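Long-range contacts in UDP-N-Acetylglucosamine 2-Epimerase (PDB 1V4V), which probably interconverts UDP-N-acetylglucosamine and UDP-N-acetylmannosamine by inverting the sugar at C2, as a two-domain homodimer: residues G4-F12 / L87-H98; P23-L34 / G354-L365. All blocks are in the same frame, centred on the assembly; numbering follows the deposited sequence.

Interaction 1 of 2, residues G4-F12 / L87-H98; sequences GMKRVVLAF and LKEMGADYVLVH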
loop_
_atom_site.group_PDB
_atom_site.type_symbol
_atom_site.label_atom_id
_atom_site.label_comp_id
_atom_site.label_asym_id
_atom_site.label_seq_id
_atom_site.Cartn_x
_atom_site.Cartn_y
_atom_site.Cartn_z
ATOM N N GLY A 4 1.582 30.081 8.268
ATOM C CA GLY A 4 1.352 29.146 9.402
ATOM C C GLY A 4 2.628 28.437 9.810
ATOM O O GLY A 4 3.611 28.453 9.068
HETATM N N MSE A 5 2.617 27.810 10.984
HETATM C CA MSE A 5 3.796 27.109 11.479
HETATM C C MSE A 5 3.926 25.715 10.864
HETATM O O MSE A 5 5.034 25.252 10.597
HETATM C CB MSE A 5 3.758 26.996 13.012
HETATM C CG MSE A 5 2.975 25.802 13.557
HETATM SE SE MSE A 5 1.047 25.996 13.585
HETATM C CE MSE A 5 0.766 25.811 15.485
ATOM N N LYS A 6 2.794 25.053 10.640
ATOM C CA LYS A 6 2.800 23.716 10.052
ATOM C C LYS A 6 2.908 23.815 8.534
ATOM O O LYS A 6 2.376 24.746 7.925
ATOM C CB LYS A 6 1.520 22.958 10.418
ATOM C CG LYS A 6 1.279 22.756 11.909
ATOM C CD LYS A 6 2.394 21.958 12.566
ATOM C CE LYS A 6 1.956 21.405 13.919
ATOM N NZ LYS A 6 1.391 22.457 14.810
ATOM N N ARG A 7 3.593 22.855 7.924
ATOM C CA ARG A 7 3.748 22.856 6.478
ATOM C C ARG A 7 3.089 21.624 5.862
ATOM O O ARG A 7 3.308 20.496 6.309
ATOM C CB ARG A 7 5.232 22.917 6.110
ATOM C CG ARG A 7 5.982 24.065 6.792
ATOM C CD ARG A 7 7.362 24.279 6.187
ATOM N NE ARG A 7 8.240 25.080 7.040
ATOM C CZ ARG A 7 7.955 26.299 7.495
ATOM N NH1 ARG A 7 6.805 26.883 7.187
ATOM N NH2 ARG A 7 8.826 26.939 8.263
ATOM N N VAL A 8 2.270 21.850 4.839
ATOM C CA VAL A 8 1.562 20.768 4.160
ATOM C C VAL A 8 1.990 20.738 2.704
ATOM O O VAL A 8 1.707 21.661 1.942
ATOM C CB VAL A 8 0.033 20.976 4.233
ATOM C CG1 VAL A 8 -0.692 19.822 3.547
ATOM C CG2 VAL A 8 -0.396 21.083 5.679
ATOM N N VAL A 9 2.678 19.672 2.317
ATOM C CA VAL A 9 3.156 19.551 0.952
ATOM C C VAL A 9 2.198 18.760 0.072
ATOM O O VAL A 9 1.817 17.637 0.406
ATOM C CB VAL A 9 4.553 18.869 0.913
ATOM C CG1 VAL A 9 5.035 18.722 -0.533
ATOM C CG2 VAL A 9 5.562 19.695 1.718
ATOM N N LEU A 10 1.790 19.369 -1.034
ATOM C CA LEU A 10 0.924 18.697 -1.994
ATOM C C LEU A 10 1.864 18.243 -3.100
ATOM O O LEU A 10 2.521 19.064 -3.736
ATOM C CB LEU A 10 -0.128 19.653 -2.568
ATOM C CG LEU A 10 -1.205 20.141 -1.604
ATOM C CD1 LEU A 10 -0.619 21.185 -0.659
ATOM C CD2 LEU A 10 -2.354 20.745 -2.402
ATOM N N ALA A 11 1.939 16.934 -3.314
ATOM C CA ALA A 11 2.819 16.381 -4.329
ATOM C C ALA A 11 2.027 15.741 -5.463
ATOM O O ALA A 11 1.230 14.840 -5.232
ATOM C CB ALA A 11 3.740 15.351 -3.691
ATOM N N PHE A 12 2.252 16.221 -6.681
ATOM C CA PHE A 12 1.568 15.701 -7.864
ATOM C C PHE A 12 2.400 16.003 -9.104
ATOM O O PHE A 12 3.301 16.846 -9.061
ATOM C CB PHE A 12 0.171 16.313 -7.967
ATOM C CG PHE A 12 0.155 17.810 -7.872
ATOM C CD1 PHE A 12 0.431 18.596 -8.986
ATOM C CD2 PHE A 12 -0.121 18.437 -6.658
ATOM C CE1 PHE A 12 0.433 19.988 -8.895
ATOM C CE2 PHE A 12 -0.121 19.831 -6.556
ATOM C CZ PHE A 12 0.155 20.607 -7.675
ATOM N N LEU A 87 10.920 16.054 0.773
ATOM C CA LEU A 87 9.917 16.258 1.809
ATOM C C LEU A 87 10.550 16.647 3.141
ATOM O O LEU A 87 9.989 17.443 3.896
ATOM C CB LEU A 87 9.063 14.997 1.983
ATOM C CG LEU A 87 8.251 14.620 0.735
ATOM C CD1 LEU A 87 7.508 13.315 0.980
ATOM C CD2 LEU A 87 7.266 15.751 0.397
ATOM N N LYS A 88 11.723 16.092 3.414
ATOM C CA LYS A 88 12.432 16.375 4.652
ATOM C C LYS A 88 13.014 17.790 4.613
ATOM O O LYS A 88 12.904 18.543 5.583
ATOM C CB LYS A 88 13.548 15.346 4.850
ATOM C CG LYS A 88 14.161 15.330 6.240
ATOM C CD LYS A 88 15.260 14.279 6.330
ATOM C CE LYS A 88 15.894 14.249 7.712
ATOM N NZ LYS A 88 17.030 13.281 7.778
ATOM N N GLU A 89 13.620 18.148 3.486
ATOM C CA GLU A 89 14.221 19.470 3.323
ATOM C C GLU A 89 13.175 20.584 3.278
ATOM O O GLU A 89 13.459 21.726 3.643
ATOM C CB GLU A 89 15.089 19.506 2.063
ATOM C CG GLU A 89 16.322 18.613 2.145
ATOM C CD GLU A 89 17.196 18.681 0.904
ATOM O OE1 GLU A 89 18.250 18.013 0.883
ATOM O OE2 GLU A 89 16.834 19.400 -0.049
HETATM N N MSE A 90 11.969 20.253 2.826
HETATM C CA MSE A 90 10.886 21.231 2.762
HETATM C C MSE A 90 10.230 21.371 4.136
HETATM O O MSE A 90 9.378 22.241 4.336
HETATM C CB MSE A 90 9.830 20.805 1.733
HETATM C CG MSE A 90 10.303 20.851 0.292
HETATM SE SE MSE A 90 9.064 19.944 -0.917
HETATM C CE MSE A 90 7.967 21.473 -1.408
ATOM N N GLY A 91 10.623 20.503 5.068
ATOM C CA GLY A 91 10.081 20.538 6.419
ATOM C C GLY A 91 8.616 20.156 6.538
ATOM O O GLY A 91 7.898 20.648 7.414
ATOM N N ALA A 92 8.169 19.251 5.674
ATOM C CA ALA A 92 6.776 18.822 5.668
ATOM C C ALA A 92 6.280 18.200 6.967
ATOM O O ALA A 92 6.923 17.317 7.535
ATOM C CB ALA A 92 6.539 17.840 4.503
ATOM N N ASP A 93 5.119 18.664 7.422
ATOM C CA ASP A 93 4.487 18.139 8.625
ATOM C C ASP A 93 3.339 17.230 8.204
ATOM O O ASP A 93 2.795 16.466 9.008
ATOM C CB ASP A 93 3.945 19.274 9.499
ATOM C CG ASP A 93 5.048 20.086 10.145
ATOM O OD1 ASP A 93 5.326 21.210 9.676
ATOM O OD2 ASP A 93 5.643 19.585 11.121
ATOM N N TYR A 94 2.978 17.320 6.928
ATOM C CA TYR A 94 1.903 16.508 6.378
ATOM C C TYR A 94 2.073 16.488 4.865
ATOM O O TYR A 94 2.532 17.461 4.271
ATOM C CB TYR A 94 0.538 17.105 6.751
ATOM C CG TYR A 94 -0.567 16.079 6.862
ATOM C CD1 TYR A 94 -1.227 15.598 5.729
ATOM C CD2 TYR A 94 -0.919 15.547 8.101
ATOM C CE1 TYR A 94 -2.205 14.607 5.836
ATOM C CE2 TYR A 94 -1.888 14.566 8.216
ATOM C CZ TYR A 94 -2.526 14.099 7.083
ATOM O OH TYR A 94 -3.470 13.115 7.219
ATOM N N VAL A 95 1.717 15.367 4.250
ATOM C CA VAL A 95 1.831 15.232 2.806
ATOM C C VAL A 95 0.503 14.793 2.206
ATOM O O VAL A 95 -0.159 13.901 2.724
ATOM C CB VAL A 95 2.901 14.190 2.421
ATOM C CG1 VAL A 95 3.006 14.094 0.896
ATOM C CG2 VAL A 95 4.247 14.584 3.010
ATOM N N LEU A 96 0.116 15.434 1.113
ATOM C CA LEU A 96 -1.120 15.080 0.434
ATOM C C LEU A 96 -0.783 14.579 -0.962
ATOM O O LEU A 96 0.002 15.194 -1.676
ATOM C CB LEU A 96 -2.055 16.295 0.329
ATOM C CG LEU A 96 -2.662 16.852 1.621
ATOM C CD1 LEU A 96 -3.537 18.056 1.298
ATOM C CD2 LEU A 96 -3.483 15.782 2.318
ATOM N N VAL A 97 -1.345 13.434 -1.330
ATOM C CA VAL A 97 -1.125 12.899 -2.663
ATOM C C VAL A 97 -2.490 12.636 -3.264
ATOM O O VAL A 97 -3.500 12.611 -2.557
ATOM C CB VAL A 97 -0.273 11.592 -2.659
ATOM C CG1 VAL A 97 1.158 11.903 -2.206
ATOM C CG2 VAL A 97 -0.900 10.543 -1.761
ATOM N N HIS A 98 -2.514 12.450 -4.575
ATOM C CA HIS A 98 -3.754 12.222 -5.293
ATOM C C HIS A 98 -3.505 11.245 -6.427
ATOM O O HIS A 98 -2.444 11.258 -7.049
ATOM C CB HIS A 98 -4.255 13.542 -5.888
ATOM C CG HIS A 98 -5.494 13.400 -6.719
ATOM N ND1 HIS A 98 -6.755 13.638 -6.220
ATOM C CD2 HIS A 98 -5.666 13.004 -8.002
ATOM C CE1 HIS A 98 -7.652 13.393 -7.159
ATOM N NE2 HIS A 98 -7.017 13.005 -8.249
HETATM O O HOH W 1 -0.232 12.909 -6.057
#

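Interaction 2 of 2, residues P23-L34 / G354-L365; sequences PVYLALRGIPGL and GLMVARGVAWRL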
loop_
_atom_site.group_PDB
_atom_site.type_symbol
_atom_site.label_atom_id
_atom_site.label_comp_id
_atom_site.label_asym_id
_atom_site.label_seq_id
_atom_site.Cartn_x
_atom_site.Cartn_y
_atom_site.Cartn_z
ATOM N N PRO A 23 -7.884 23.370 -5.533
ATOM C CA PRO A 23 -8.885 23.777 -4.539
ATOM C C PRO A 23 -8.425 23.494 -3.110
ATOM O O PRO A 23 -8.748 24.238 -2.180
ATOM C CB PRO A 23 -10.109 22.947 -4.917
ATOM C CG PRO A 23 -9.951 22.757 -6.394
ATOM C CD PRO A 23 -8.478 22.466 -6.536
ATOM N N VAL A 24 -7.684 22.401 -2.939
ATOM C CA VAL A 24 -7.171 22.016 -1.628
ATOM C C VAL A 24 -6.081 22.998 -1.206
ATOM O O VAL A 24 -6.074 23.487 -0.080
ATOM C CB VAL A 24 -6.581 20.587 -1.667
ATOM C CG1 VAL A 24 -5.998 20.221 -0.299
ATOM C CG2 VAL A 24 -7.663 19.593 -2.076
ATOM N N TYR A 25 -5.162 23.282 -2.119
ATOM C CA TYR A 25 -4.071 24.216 -1.851
ATOM C C TYR A 25 -4.592 25.568 -1.364
ATOM O O TYR A 25 -4.126 26.107 -0.357
ATOM C CB TYR A 25 -3.252 24.442 -3.118
ATOM C CG TYR A 25 -2.125 25.438 -2.960
ATOM C CD1 TYR A 25 -0.856 25.024 -2.558
ATOM C CD2 TYR A 25 -2.328 26.800 -3.208
ATOM C CE1 TYR A 25 0.183 25.934 -2.413
ATOM C CE2 TYR A 25 -1.293 27.718 -3.061
ATOM C CZ TYR A 25 -0.039 27.277 -2.666
ATOM O OH TYR A 25 1.001 28.171 -2.544
ATOM N N LEU A 26 -5.556 26.116 -2.093
ATOM C CA LEU A 26 -6.113 27.419 -1.747
ATOM C C LEU A 26 -6.874 27.396 -0.429
ATOM O O LEU A 26 -6.822 28.356 0.335
ATOM C CB LEU A 26 -7.004 27.921 -2.889
ATOM C CG LEU A 26 -6.236 28.149 -4.198
ATOM C CD1 LEU A 26 -7.206 28.420 -5.340
ATOM C CD2 LEU A 26 -5.260 29.313 -4.028
ATOM N N ALA A 27 -7.567 26.296 -0.151
ATOM C CA ALA A 27 -8.313 26.174 1.096
ATOM C C ALA A 27 -7.356 26.090 2.289
ATOM O O ALA A 27 -7.651 26.594 3.372
ATOM C CB ALA A 27 -9.211 24.939 1.055
ATOM N N LEU A 28 -6.210 25.447 2.082
ATOM C CA LEU A 28 -5.205 25.304 3.133
ATOM C C LEU A 28 -4.549 26.650 3.434
ATOM O O LEU A 28 -4.220 26.952 4.582
ATOM C CB LEU A 28 -4.129 24.303 2.702
ATOM C CG LEU A 28 -4.489 22.814 2.743
ATOM C CD1 LEU A 28 -3.462 22.020 1.951
ATOM C CD2 LEU A 28 -4.538 22.336 4.190
ATOM N N ARG A 29 -4.360 27.452 2.394
ATOM C CA ARG A 29 -3.739 28.760 2.549
ATOM C C ARG A 29 -4.601 29.657 3.433
ATOM O O ARG A 29 -4.110 30.618 4.025
ATOM C CB ARG A 29 -3.540 29.410 1.175
ATOM C CG ARG A 29 -2.594 30.596 1.179
ATOM C CD ARG A 29 -2.314 31.083 -0.233
ATOM N NE ARG A 29 -3.520 31.590 -0.883
ATOM C CZ ARG A 29 -3.571 32.008 -2.143
ATOM N NH1 ARG A 29 -2.481 31.980 -2.898
ATOM N NH2 ARG A 29 -4.712 32.458 -2.648
ATOM N N GLY A 30 -5.884 29.327 3.529
ATOM C CA GLY A 30 -6.796 30.121 4.332
ATOM C C GLY A 30 -6.944 29.656 5.766
ATOM O O GLY A 30 -7.748 30.206 6.517
ATOM N N ILE A 31 -6.173 28.647 6.156
ATOM C CA ILE A 31 -6.247 28.136 7.518
ATOM C C ILE A 31 -5.051 28.591 8.349
ATOM O O ILE A 31 -3.901 28.289 8.027
ATOM C CB ILE A 31 -6.318 26.593 7.537
ATOM C CG1 ILE A 31 -7.591 26.128 6.824
ATOM C CG2 ILE A 31 -6.300 26.085 8.976
ATOM C CD1 ILE A 31 -7.793 24.631 6.837
ATOM N N PRO A 32 -5.312 29.340 9.432
ATOM C CA PRO A 32 -4.255 29.842 10.314
ATOM C C PRO A 32 -3.419 28.725 10.929
ATOM O O PRO A 32 -3.958 27.747 11.445
ATOM C CB PRO A 32 -5.034 30.627 11.368
ATOM C CG PRO A 32 -6.219 31.124 10.599
ATOM C CD PRO A 32 -6.620 29.893 9.824
ATOM N N GLY A 33 -2.101 28.882 10.873
ATOM C CA GLY A 33 -1.215 27.880 11.433
ATOM C C GLY A 33 -0.727 26.886 10.397
ATOM O O GLY A 33 0.110 26.038 10.695
ATOM N N LEU A 34 -1.252 26.989 9.179
ATOM C CA LEU A 34 -0.862 26.088 8.098
ATOM C C LEU A 34 -0.334 26.842 6.890
ATOM O O LEU A 34 -0.775 27.952 6.589
ATOM C CB LEU A 34 -2.053 25.232 7.646
ATOM C CG LEU A 34 -2.609 24.182 8.606
ATOM C CD1 LEU A 34 -3.800 23.479 7.973
ATOM C CD2 LEU A 34 -1.516 23.187 8.943
ATOM N N GLY A 354 -12.629 20.776 -1.273
ATOM C CA GLY A 354 -11.290 21.247 -0.976
ATOM C C GLY A 354 -11.188 21.779 0.436
ATOM O O GLY A 354 -10.198 21.545 1.130
ATOM N N LEU A 355 -12.216 22.502 0.866
ATOM C CA LEU A 355 -12.229 23.057 2.212
ATOM C C LEU A 355 -12.286 21.939 3.243
ATOM O O LEU A 355 -11.657 22.026 4.295
ATOM C CB LEU A 355 -13.428 23.994 2.391
ATOM C CG LEU A 355 -13.552 24.686 3.752
ATOM C CD1 LEU A 355 -12.289 25.484 4.046
ATOM C CD2 LEU A 355 -14.772 25.597 3.747
HETATM N N MSE A 356 -13.044 20.886 2.941
HETATM C CA MSE A 356 -13.152 19.759 3.858
HETATM C C MSE A 356 -11.830 19.006 3.967
HETATM O O MSE A 356 -11.447 18.576 5.057
HETATM C CB MSE A 356 -14.262 18.804 3.420
HETATM C CG MSE A 356 -15.657 19.276 3.807
HETATM SE SE MSE A 356 -16.998 17.959 3.401
HETATM C CE MSE A 356 -16.132 16.461 4.283
ATOM N N VAL A 357 -11.136 18.840 2.843
ATOM C CA VAL A 357 -9.844 18.162 2.857
ATOM C C VAL A 357 -8.900 18.993 3.719
ATOM O O VAL A 357 -8.213 18.461 4.597
ATOM C CB VAL A 357 -9.251 18.032 1.431
ATOM C CG1 VAL A 357 -7.801 17.544 1.497
ATOM C CG2 VAL A 357 -10.089 17.064 0.611
ATOM N N ALA A 358 -8.887 20.303 3.478
ATOM C CA ALA A 358 -8.031 21.220 4.226
ATOM C C ALA A 358 -8.322 21.164 5.721
ATOM O O ALA A 358 -7.402 21.140 6.542
ATOM C CB ALA A 358 -8.216 22.650 3.710
ATOM N N ARG A 359 -9.602 21.146 6.074
ATOM C CA ARG A 359 -9.995 21.090 7.475
ATOM C C ARG A 359 -9.665 19.726 8.068
ATOM O O ARG A 359 -9.400 19.609 9.263
ATOM C CB ARG A 359 -11.488 21.389 7.619
ATOM C CG ARG A 359 -11.822 22.861 7.393
ATOM C CD ARG A 359 -13.316 23.122 7.396
ATOM N NE ARG A 359 -13.610 24.554 7.330
ATOM C CZ ARG A 359 -14.829 25.063 7.173
ATOM N NH1 ARG A 359 -15.877 24.258 7.062
ATOM N NH2 ARG A 359 -15.000 26.379 7.136
ATOM N N GLY A 360 -9.690 18.694 7.231
ATOM C CA GLY A 360 -9.358 17.362 7.703
ATOM C C GLY A 360 -7.898 17.320 8.119
ATOM O O GLY A 360 -7.552 16.717 9.135
ATOM N N VAL A 361 -7.043 17.966 7.331
ATOM C CA VAL A 361 -5.613 18.026 7.612
ATOM C C VAL A 361 -5.356 18.850 8.878
ATOM O O VAL A 361 -4.593 18.443 9.757
ATOM C CB VAL A 361 -4.847 18.655 6.418
ATOM C CG1 VAL A 361 -3.390 18.874 6.778
ATOM C CG2 VAL A 361 -4.953 17.738 5.194
ATOM N N ALA A 362 -6.005 20.008 8.966
ATOM C CA ALA A 362 -5.862 20.882 10.125
ATOM C C ALA A 362 -6.215 20.107 11.393
ATOM O O ALA A 362 -5.552 20.243 12.424
ATOM C CB ALA A 362 -6.772 22.094 9.978
ATOM N N TRP A 363 -7.259 19.293 11.305
ATOM C CA TRP A 363 -7.710 18.481 12.428
ATOM C C TRP A 363 -6.638 17.475 12.844
ATOM O O TRP A 363 -6.380 17.290 14.034
ATOM C CB TRP A 363 -9.000 17.751 12.050
ATOM C CG TRP A 363 -9.390 16.665 13.001
ATOM C CD1 TRP A 363 -9.629 16.791 14.340
ATOM C CD2 TRP A 363 -9.598 15.285 12.683
ATOM N NE1 TRP A 363 -9.976 15.575 14.874
ATOM C CE2 TRP A 363 -9.965 14.632 13.878
ATOM C CE3 TRP A 363 -9.511 14.537 11.500
ATOM C CZ2 TRP A 363 -10.246 13.262 13.930
ATOM C CZ3 TRP A 363 -9.790 13.174 11.550
ATOM C CH2 TRP A 363 -10.155 12.552 12.760
ATOM N N ARG A 364 -6.017 16.825 11.862
ATOM C CA ARG A 364 -4.966 15.855 12.143
ATOM C C ARG A 364 -3.766 16.533 12.782
ATOM O O ARG A 364 -3.064 15.930 13.597
ATOM C CB ARG A 364 -4.518 15.149 10.858
ATOM C CG ARG A 364 -5.465 14.068 10.374
ATOM C CD ARG A 364 -5.751 13.082 11.493
ATOM N NE ARG A 364 -5.971 11.730 10.998
ATOM C CZ ARG A 364 -6.474 10.744 11.731
ATOM N NH1 ARG A 364 -6.812 10.964 12.994
ATOM N NH2 ARG A 364 -6.633 9.538 11.202
ATOM N N LEU A 365 -3.530 17.785 12.402
ATOM C CA LEU A 365 -2.411 18.550 12.932
ATOM C C LEU A 365 -2.791 19.300 14.210
ATOM O O LEU A 365 -2.011 20.105 14.720
ATOM C CB LEU A 365 -1.906 19.541 11.878
ATOM C CG LEU A 365 -1.294 18.929 10.613
ATOM C CD1 LEU A 365 -0.994 20.022 9.606
ATOM C CD2 LEU A 365 -0.022 18.170 10.970
#

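Interaction 1 of 2, residues G4-F12 / L87-H98
The carbonyl O of Arg7 takes two backbone N-H groups from 87-98: a firm bond from Asp93 N at 2.8 Å, and a weak, bent one from Tyr94 N. Asp93 closes a ring with the same residue, because its OD1 accepts Arg7 N at 3.0 Å through the anti lone pair. CG of Asp93 lies anti to its own carbonyl carbon (chi1 -70°), which helps to bring the carboxylate beside that N-H. From here strands 6-12 and 94-98 run parallel: Val9 N bonds to Tyr94 O, Leu96 N to Val9 O and Ala11 N to Leu96 O. Beyond them, one water bridges Ala11 O and His98 N.

On one face Val9 spreads its methyls, CG1 over Leu87 CD2 at 3.8 Å and CG2 tight on Ala92 CB at 3.5 Å. On the other, Val8 CG1 meets Leu96 CD1 at 4.0 Å. Gly91, with positive phi, ends helix 72-89 in a Schellman motif, and Arg7 CD rests near Met90 O. A carboxylate thus stands in for a strand carbonyl where the parallel ladder begins; the rungs from Val9 N to Ala11 N are backbone to backbone, and a water takes over at Ala11 O.

Interaction 2 of 2, residues P23-L34 / G354-L365
Ala27 CB sits against Gly354 and Ala358 where helices 23-29 and 354-364 cross at -54°, their axes only 7.8 Å apart. It touches Gly354 O at 3.5 Å and Ala358 CB at 3.6 Å. Small residues make this closeness possible: a side chain on Gly354 would run into Pro23 O. Deeper in, Val24 CG1 meets Val357 CG1 at 3.7 Å, the two side chains crossing at about a right angle. Leu28 lays CD2 alongside Ala358, 3.7 Å from its CB, and reaches more loosely toward Val361; its CG stands anti to the carbonyl carbon (chi1 -76°), which swings the branched end toward helix 354-364. Leu28 also packs on Val8 and Leu10 of strand 6-12 and on Leu96 of strand 94-98, so an alanine here would probably open a gap between the sheet and Ala358 and leave Val361 without this neighbour.

Past the helix end the partners are carried by loop and strand. Ile31 sends CD1 to Ala358 O at 3.5 Å, while its CG2 faces Ala362 CB. Leu34, which completes a type II beta turn begun at Ile31, sets CD1 against Ala362 CB at 3.8 Å and crowds Leu365 CD1 with CD2 at 3.3 Å.

The outer margin is slacker. The backbone CA of Leu355 lies close to Ala27 CB, but its side chain sets out away from helix 23-29 and returns only loosely, through CD1; beside it the exposed Arg359 brushes Ile31 CD1 with its aliphatic CG. Polar ties come from outside partners: Arg364 forms salt bridges with Asp148 and Glu169, and Gly354 N bonds to Asp180. Between these two segments the hold is apolar and shape-based, with glycine and alanine setting how closely the backbones approach.

In the fold
From the N terminus, strand 6-12 leads into helix 15-29, whose second half and following turn supply the first side of interaction 2. The chain then builds strand 34-40 and helix 72-89 before 87-98 returns beside strand 6-12, closing interaction 1 over 74 intervening residues. Interaction 2 closes far later, after the second parallel sheet, when helix 353-364 comes back to the first. The two loops cross rather than nest, since 23-34 lies between the segments of interaction 1 and 354-365 beyond both. They meet directly: Leu96 packs on Val24, and Lys6 on Leu34. Together they join neighbouring strands of the N-terminal Rossmann-like sheet and fasten the C-terminal helix to that domain, as in GT-B folds.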